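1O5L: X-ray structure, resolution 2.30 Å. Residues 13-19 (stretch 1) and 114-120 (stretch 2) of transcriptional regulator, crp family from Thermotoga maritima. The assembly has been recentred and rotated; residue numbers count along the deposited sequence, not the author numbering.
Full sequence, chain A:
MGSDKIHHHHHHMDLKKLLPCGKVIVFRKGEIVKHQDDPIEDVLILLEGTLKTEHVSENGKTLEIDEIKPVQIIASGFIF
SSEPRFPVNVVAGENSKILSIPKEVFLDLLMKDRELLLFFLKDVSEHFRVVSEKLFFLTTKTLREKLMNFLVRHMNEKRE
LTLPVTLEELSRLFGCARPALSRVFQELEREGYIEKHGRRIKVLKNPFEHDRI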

# COMPACT_ATOMS: atom_id res chain seq x y z
N MET A 13 -9.51 15.06 7.03
CA MET A 13 -10.43 13.90 7.19
C MET A 13 -10.64 13.58 8.68
O MET A 13 -9.66 13.31 9.38
CB MET A 13 -9.87 12.67 6.45
CG MET A 13 -10.58 11.35 6.75
SD MET A 13 -12.34 11.43 6.46
CE MET A 13 -12.40 11.85 4.95
N ASP A 14 -11.90 13.58 9.14
CA ASP A 14 -12.25 13.24 10.53
C ASP A 14 -12.91 11.84 10.55
O ASP A 14 -14.08 11.69 10.22
CB ASP A 14 -13.18 14.32 11.09
CG ASP A 14 -13.65 14.06 12.53
OD1 ASP A 14 -13.23 13.01 13.10
OD2 ASP A 14 -14.43 14.87 13.14
N LEU A 15 -12.13 10.81 10.89
CA LEU A 15 -12.62 9.42 10.82
C LEU A 15 -13.77 9.13 11.78
O LEU A 15 -14.51 8.19 11.55
CB LEU A 15 -11.49 8.38 11.02
CG LEU A 15 -10.45 8.37 9.89
CD1 LEU A 15 -9.26 7.48 10.21
CD2 LEU A 15 -11.08 8.00 8.54
N LYS A 16 -13.96 9.93 12.81
CA LYS A 16 -15.08 9.74 13.74
C LYS A 16 -16.46 9.93 13.08
O LYS A 16 -17.48 9.47 13.61
CB LYS A 16 -14.93 10.65 14.98
CG LYS A 16 -13.81 10.21 15.92
CD LYS A 16 -13.84 10.96 17.26
CE LYS A 16 -12.80 10.39 18.25
NZ LYS A 16 -13.09 10.79 19.66
N LYS A 17 -16.48 10.60 11.92
CA LYS A 17 -17.70 10.70 11.11
C LYS A 17 -18.21 9.33 10.60
O LYS A 17 -19.39 9.20 10.25
CB LYS A 17 -17.47 11.63 9.92
CG LYS A 17 -17.33 13.07 10.31
CD LYS A 17 -17.04 13.96 9.09
CE LYS A 17 -16.92 15.41 9.51
NZ LYS A 17 -16.70 16.31 8.34
N LEU A 18 -17.34 8.32 10.58
CA LEU A 18 -17.76 6.97 10.22
C LEU A 18 -18.36 6.16 11.36
O LEU A 18 -18.71 5.00 11.14
CB LEU A 18 -16.61 6.18 9.59
CG LEU A 18 -15.86 6.82 8.40
CD1 LEU A 18 -14.74 5.92 7.86
CD2 LEU A 18 -16.80 7.22 7.31
N LEU A 19 -18.54 6.74 12.55
CA LEU A 19 -19.12 6.01 13.68
C LEU A 19 -20.44 5.24 13.36
O LEU A 19 -20.61 4.14 13.82
CB LEU A 19 -19.33 6.94 14.89
CG LEU A 19 -18.16 7.10 15.86
CD1 LEU A 19 -18.33 8.32 16.80
CD2 LEU A 19 -17.97 5.83 16.67
N ARG A 114 -14.68 10.93 -2.02
CA ARG A 114 -13.36 11.09 -2.64
C ARG A 114 -12.30 11.41 -1.59
O ARG A 114 -11.18 10.91 -1.63
CB ARG A 114 -13.42 12.23 -3.68
CG ARG A 114 -12.20 12.32 -4.59
CD ARG A 114 -12.24 13.55 -5.47
NE ARG A 114 -11.30 13.53 -6.60
CZ ARG A 114 -11.54 12.92 -7.77
NH1 ARG A 114 -12.66 12.23 -7.95
NH2 ARG A 114 -10.64 13.00 -8.76
N GLU A 115 -12.67 12.27 -0.66
CA GLU A 115 -11.79 12.71 0.41
C GLU A 115 -11.35 11.50 1.28
O GLU A 115 -10.19 11.41 1.66
CB GLU A 115 -12.49 13.86 1.17
CG GLU A 115 -12.32 13.88 2.67
CD GLU A 115 -12.68 15.22 3.32
OE1 GLU A 115 -13.69 15.82 2.92
OE2 GLU A 115 -11.96 15.66 4.23
N LEU A 116 -12.28 10.55 1.51
CA LEU A 116 -11.98 9.31 2.21
C LEU A 116 -11.05 8.39 1.40
O LEU A 116 -10.06 7.85 1.93
CB LEU A 116 -13.28 8.56 2.55
CG LEU A 116 -13.15 7.23 3.32
CD1 LEU A 116 -12.48 7.43 4.70
CD2 LEU A 116 -14.51 6.57 3.49
N LEU A 117 -11.39 8.21 0.13
CA LEU A 117 -10.59 7.39 -0.78
C LEU A 117 -9.14 7.90 -0.81
O LEU A 117 -8.18 7.13 -0.67
CB LEU A 117 -11.20 7.41 -2.20
CG LEU A 117 -10.42 6.60 -3.26
CD1 LEU A 117 -10.20 5.14 -2.83
CD2 LEU A 117 -11.17 6.62 -4.59
N LEU A 118 -9.00 9.20 -1.03
CA LEU A 118 -7.70 9.84 -1.05
C LEU A 118 -6.94 9.67 0.26
O LEU A 118 -5.76 9.34 0.24
CB LEU A 118 -7.83 11.32 -1.38
CG LEU A 118 -7.79 11.63 -2.88
CD1 LEU A 118 -8.29 13.04 -3.14
CD2 LEU A 118 -6.37 11.46 -3.40
N PHE A 119 -7.63 9.90 1.39
CA PHE A 119 -7.06 9.70 2.71
C PHE A 119 -6.51 8.28 2.88
O PHE A 119 -5.35 8.12 3.25
CB PHE A 119 -8.09 9.99 3.79
CG PHE A 119 -7.58 9.72 5.18
CD1 PHE A 119 -7.70 8.45 5.75
CD2 PHE A 119 -6.96 10.73 5.91
CE1 PHE A 119 -7.20 8.19 7.04
CE2 PHE A 119 -6.47 10.49 7.21
CZ PHE A 119 -6.60 9.22 7.77
N PHE A 120 -7.36 7.28 2.62
CA PHE A 120 -7.01 5.86 2.68
C PHE A 120 -5.83 5.49 1.77
O PHE A 120 -4.88 4.81 2.20
CB PHE A 120 -8.23 4.97 2.32
CG PHE A 120 -7.98 3.49 2.52
CD1 PHE A 120 -7.79 2.98 3.79
CD2 PHE A 120 -7.87 2.64 1.45
CE1 PHE A 120 -7.52 1.65 4.00
CE2 PHE A 120 -7.60 1.27 1.66
CZ PHE A 120 -7.43 0.80 2.95

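What holds the start of stretch 1 against the helix of residues 114-120? Met13 does most of this work, covered by the other stretch more than any other residue of either segment. Its CA is 6.9 Å from the CA of Leu116, and its CA-to-CB bond points toward the helix. The t, p, p side chain curls so that CE comes within 3.1 Å of CG of Glu115, a tight approach to the aliphatic part of an acidic side chain, and lies 4.2 Å from CB of Leu116. Nearer its base, CB of Met13 is 3.5 Å from CD2 of Phe119, while CG sits over one face of that ring, 4.0 Å from its centroid, in a CH-pi contact.

Why does the next residue not join in? The CA-to-CB bond of Asp14 points away from the helix, and the residue serves its own stretch instead. Its OD1 accepts a hydrogen bond from N of Lys16 at 3.2 Å, and its backbone O accepts another from N of Lys17 at 3.1 Å, an i to i+3 bond of the kind that defines a 3-10 turn.

How does that segment reach the helix? Leu15 starts sideways, but the end of its side chain comes nearer: CD1 lies 3.8 Å from CE1 of Phe119, and CD2 lies 4.1 Å from CD1 of Leu116. One branched side chain thus touches two residues three apart on the helix.

What closes the contact after Lys16 and Lys17, which touch nothing in stretch 2? The CA-to-CB bond of Leu18 points toward the helix, and its CD1 lies 4.2 Å from CD1 of Leu116. The 3-10 turn, with N of Leu18 hydrogen-bonded to O of Leu15 at 3.0 Å, brings both leucines to the same methyl. No hydrogen bond crosses between the stretches; the contacts are van der Waals packing, largely between apolar groups.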